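Local coordinates for protein oligopeptide ABC transporter OppAIV (Borrelia burgdorferi B31, PDB 4GL8) that probably binds oligopeptides as the solute-binding component of an ABC transporter and hands them on for passage across the membrane, at residues 454-457 with 458-462; 440-443 with 444-447. All coordinates share one frame; numbering follows the deposited sequence.

Contact 1: residues 454-457 with 458-462; sequences SNSE and YDELL
The first turn of helix 456-466 opens with an asparagine N-cap: N455 sits just ahead of the helix and turns its side chain back onto the backbone NH of Y458. With CG anti to the backbone N (chi1 179°), the amide folds over the start of the helix and OD1 accepts from Y458 N at 2.9 Å. The N-H points almost straight at the oxygen, but the donor stands above the plane of the amide, 37° out of it. The other end of that amide, ND2, is hydrogen-bonded to D489 of helix 471-489, so both ends of the amide are bonded.

Helical backbone pairing begins at the same residue: D459 N donates to N455 O at 3.0 Å. E460 N to S456 O and L461 N to E457 O, both 2.9 Å, carry the i to i+4 pattern onward. A negative side chain at D459, in the first turn, lies where the partial positive charge of the helix start would probably stabilise it. Its carboxylate swings back beside N455, and OD2 is bonded to T443. A water accepts from N455 N at 2.8 Å; the same water lies 2.9 Å from D459 OD1, to which it can donate, though other acceptors compete for its protons.

The other side chains fan out. Y458 leads its ring away from the cap, toward I485 of helix 471-489 and F441, and its OH bonds to L438 O. E457 extends toward helix 471-489, where OE1 forms a salt bridge with R488, its CG passing 4.2 Å from L461 CD1. E460 runs extended past the S456 carbonyl: CG anti to the carbonyl carbon (chi1 -75°) brings its chain alongside, with CG 3.4 Å from S456 O.

Contact 2: residues 440-443 with 444-447; sequences IFQT and ENTS
Q442 and N445 are the ends of a type I beta turn in the loop between helices 435-438 and 456-466, with T443 and E444 at its corners; N445 N donates to Q442 O at 2.8 Å.

The two amide side chains lie next to each other and point the same way, their planes 67° apart, with N445 ND2 3.8 Å from Q442 CB. Both are also tethered to S439: Q442 OE1 bonds to its OG and N445 ND2 to its carbonyl oxygen. Q442 runs out extended, which leaves NE2 to face the carboxylate of E444. That glutamate has CG wedged between the backbone N and the carbonyl carbon (chi1 51°) and bends again at chi2 (-77°), bringing its carboxylate back beside the Q442 side chain. OE2 is met by Q442 NE2 nearly end-on to its C-O bond; the modelled distance of 2.5 Å is too short to be taken at face value and the N-H points only roughly at the oxygen, so the detail of this bond is doubtful.

On the next residue but one, T446 lays its methyl CG2 3.4 Å from Q442 O, while OG1 makes a weak bond to T443 O. The CA of T446 also directs its hydrogen at I440 O, 3.6 Å away, and that carbonyl is further bonded to S449 OG.

Around the turn, Q442 packs against D459 and L462 of helix 456-466. The F441 ring meets that of F494 in strand 492-504, while N445 OD1 reaches N130 of helix 129-135.

Overall arrangement
Coming from the N terminus, the chain leaves helix 435-438 and enters contact 2, which closes a turn at 442-445 within 440-447. A short connection then leads to contact 1, where residues 454-462 start helix 456-466. The two follow in series, neither nested nor crossed, with centres about 10 Å apart. T443 is the joint between them: its OG1 lies 2.5 Å from D459 OD2 and 2.7 Å from S454 OG, both probable hydrogen bonds. L462 meets Q442 beside it. Through this junction the loop of contact 2 is fastened to the new helix, which in turn lies against helix 471-489.

Contact 1: residues 454-457 with 458-462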
loop_
_atom_site.group_PDB
_atom_site.type_symbol
_atom_site.label_atom_id
_atom_site.label_comp_id
_atom_site.label_asym_id
_atom_site.label_seq_id
_atom_site.Cartn_x
_atom_site.Cartn_y
_atom_site.Cartn_z
ATOM N N SER A 454 12.268 -1.295 -17.498
ATOM C CA SER A 454 12.392 0.052 -18.022
ATOM C C SER A 454 11.965 0.104 -19.472
ATOM O O SER A 454 12.589 -0.458 -20.349
ATOM C CB SER A 454 13.834 0.570 -17.913
ATOM O OG SER A 454 13.890 1.886 -18.448
ATOM N N ASN A 455 10.872 0.788 -19.703
ATOM C CA ASN A 455 10.385 0.994 -21.038
ATOM C C ASN A 455 10.158 2.492 -21.172
ATOM O O ASN A 455 9.280 3.067 -20.517
ATOM C CB ASN A 455 9.106 0.201 -21.265
ATOM C CG ASN A 455 8.553 0.406 -22.651
ATOM O OD1 ASN A 455 8.317 1.525 -23.055
ATOM N ND2 ASN A 455 8.363 -0.654 -23.375
ATOM N N SER A 456 10.991 3.128 -21.976
ATOM C CA SER A 456 10.950 4.578 -22.079
ATOM C C SER A 456 9.646 5.079 -22.732
ATOM O O SER A 456 9.156 6.133 -22.368
ATOM C CB SER A 456 12.203 5.096 -22.802
ATOM O OG SER A 456 12.132 4.756 -24.156
ATOM N N GLU A 457 9.053 4.303 -23.639
ATOM C CA GLU A 457 7.763 4.686 -24.193
ATOM C C GLU A 457 6.674 4.748 -23.098
ATOM O O GLU A 457 5.905 5.717 -23.039
ATOM C CB GLU A 457 7.308 3.767 -25.330
ATOM C CG GLU A 457 5.811 3.952 -25.599
ATOM C CD GLU A 457 5.255 3.175 -26.794
ATOM O OE1 GLU A 457 5.785 2.094 -27.159
ATOM O OE2 GLU A 457 4.260 3.666 -27.368
ATOM N N TYR A 458 6.617 3.722 -22.246
ATOM C CA TYR A 458 5.784 3.730 -21.028
ATOM C C TYR A 458 6.033 4.954 -20.124
ATOM O O TYR A 458 5.084 5.686 -19.777
ATOM C CB TYR A 458 5.996 2.439 -20.229
ATOM C CG TYR A 458 5.090 2.262 -19.031
ATOM C CD1 TYR A 458 5.490 2.669 -17.763
ATOM C CD2 TYR A 458 3.875 1.648 -19.149
ATOM C CE1 TYR A 458 4.684 2.498 -16.654
ATOM C CE2 TYR A 458 3.053 1.464 -18.041
ATOM C CZ TYR A 458 3.469 1.890 -16.797
ATOM O OH TYR A 458 2.655 1.716 -15.709
ATOM N N ASP A 459 7.291 5.167 -19.737
ATOM C CA ASP A 459 7.662 6.329 -18.919
ATOM C C ASP A 459 7.108 7.627 -19.544
ATOM O O ASP A 459 6.500 8.446 -18.851
ATOM C CB ASP A 459 9.184 6.435 -18.784
ATOM C CG ASP A 459 9.789 5.329 -17.901
ATOM O OD1 ASP A 459 9.057 4.602 -17.171
ATOM O OD2 ASP A 459 11.026 5.190 -17.935
ATOM N N GLU A 460 7.291 7.779 -20.858
ATOM C CA GLU A 460 6.866 8.979 -21.564
ATOM C C GLU A 460 5.344 9.099 -21.635
ATOM O O GLU A 460 4.829 10.190 -21.581
ATOM C CB GLU A 460 7.502 9.056 -22.976
ATOM C CG GLU A 460 8.977 9.462 -22.917
ATOM C CD GLU A 460 9.737 9.327 -24.239
ATOM O OE1 GLU A 460 9.207 9.763 -25.303
ATOM O OE2 GLU A 460 10.891 8.808 -24.193
ATOM N N LEU A 461 4.620 7.993 -21.730
ATOM C CA LEU A 461 3.162 8.088 -21.672
ATOM C C LEU A 461 2.731 8.594 -20.303
ATOM O O LEU A 461 1.823 9.426 -20.211
ATOM C CB LEU A 461 2.492 6.758 -22.018
ATOM C CG LEU A 461 2.538 6.399 -23.518
ATOM C CD1 LEU A 461 2.182 4.944 -23.713
ATOM C CD2 LEU A 461 1.592 7.265 -24.364
ATOM N N LEU A 462 3.400 8.152 -19.238
ATOM C CA LEU A 462 3.001 8.604 -17.902
ATOM C C LEU A 462 3.247 10.096 -17.715
ATOM O O LEU A 462 2.390 10.797 -17.165
ATOM C CB LEU A 462 3.691 7.815 -16.789
ATOM C CG LEU A 462 3.462 6.303 -16.744
ATOM C CD1 LEU A 462 3.771 5.765 -15.371
ATOM C CD2 LEU A 462 2.044 5.888 -17.111
HETATM O O HOH W 1 9.283 1.756 -17.602
#

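Contact 2: residues 440-443 with 444-447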
loop_
_atom_site.group_PDB
_atom_site.type_symbol
_atom_site.label_atom_id
_atom_site.label_comp_id
_atom_site.label_asym_id
_atom_site.label_seq_id
_atom_site.Cartn_x
_atom_site.Cartn_y
_atom_site.Cartn_z
ATOM N N ILE A 440 4.301 2.402 -10.340
ATOM C CA ILE A 440 5.309 1.463 -9.843
ATOM C C ILE A 440 6.084 0.770 -10.939
ATOM O O ILE A 440 7.158 0.234 -10.706
ATOM C CB ILE A 440 4.739 0.450 -8.835
ATOM C CG1 ILE A 440 3.715 -0.476 -9.508
ATOM C CG2 ILE A 440 4.130 1.234 -7.677
ATOM C CD1 ILE A 440 3.246 -1.635 -8.656
ATOM N N PHE A 441 5.560 0.830 -12.149
ATOM C CA PHE A 441 6.276 0.345 -13.331
ATOM C C PHE A 441 7.073 1.431 -14.090
ATOM O O PHE A 441 7.734 1.106 -15.085
ATOM C CB PHE A 441 5.283 -0.398 -14.250
ATOM C CG PHE A 441 4.772 -1.693 -13.646
ATOM C CD1 PHE A 441 5.475 -2.863 -13.793
ATOM C CD2 PHE A 441 3.612 -1.718 -12.921
ATOM C CE1 PHE A 441 5.018 -4.039 -13.248
ATOM C CE2 PHE A 441 3.153 -2.884 -12.358
ATOM C CZ PHE A 441 3.877 -4.045 -12.505
ATOM N N GLN A 442 7.049 2.691 -13.631
ATOM C CA GLN A 442 7.972 3.688 -14.183
ATOM C C GLN A 442 9.378 3.291 -13.793
ATOM O O GLN A 442 9.598 2.851 -12.677
ATOM C CB GLN A 442 7.769 5.094 -13.625
ATOM C CG GLN A 442 6.486 5.781 -13.978
ATOM C CD GLN A 442 6.287 7.111 -13.227
ATOM O OE1 GLN A 442 5.215 7.380 -12.680
ATOM N NE2 GLN A 442 7.324 7.921 -13.177
ATOM N N THR A 443 10.331 3.501 -14.688
ATOM C CA THR A 443 11.715 3.037 -14.508
ATOM C C THR A 443 12.242 3.282 -13.110
ATOM O O THR A 443 12.820 2.403 -12.494
ATOM C CB THR A 443 12.653 3.719 -15.549
ATOM O OG1 THR A 443 12.262 3.291 -16.865
ATOM C CG2 THR A 443 14.154 3.355 -15.300
ATOM N N GLU A 444 12.023 4.481 -12.599
ATOM C CA GLU A 444 12.633 4.887 -11.327
ATOM C C GLU A 444 11.984 4.273 -10.099
ATOM O O GLU A 444 12.547 4.390 -9.024
ATOM C CB GLU A 444 12.667 6.425 -11.190
ATOM C CG GLU A 444 11.328 7.131 -11.442
ATOM C CD GLU A 444 10.954 7.253 -12.929
ATOM O OE1 GLU A 444 11.783 6.912 -13.808
ATOM O OE2 GLU A 444 9.825 7.692 -13.236
ATOM N N ASN A 445 10.815 3.631 -10.245
ATOM C CA ASN A 445 10.067 3.119 -9.069
ATOM C C ASN A 445 9.965 1.596 -8.958
ATOM O O ASN A 445 9.181 1.076 -8.156
ATOM C CB ASN A 445 8.632 3.688 -9.031
ATOM C CG ASN A 445 8.576 5.219 -9.023
ATOM O OD1 ASN A 445 9.257 5.884 -8.266
ATOM N ND2 ASN A 445 7.699 5.765 -9.835
ATOM N N THR A 446 10.748 0.875 -9.753
ATOM C CA THR A 446 10.536 -0.571 -9.918
ATOM C C THR A 446 10.979 -1.379 -8.696
ATOM O O THR A 446 10.813 -2.601 -8.652
ATOM C CB THR A 446 11.260 -1.059 -11.190
ATOM O OG1 THR A 446 12.646 -0.700 -11.133
ATOM C CG2 THR A 446 10.650 -0.388 -12.415
ATOM N N SER A 447 11.566 -0.694 -7.714
ATOM C CA SER A 447 11.606 -1.211 -6.341
ATOM C C SER A 447 10.265 -1.809 -5.898
ATOM O O SER A 447 10.238 -2.799 -5.160
ATOM C CB SER A 447 11.991 -0.119 -5.347
ATOM O OG SER A 447 13.375 -0.078 -5.262
#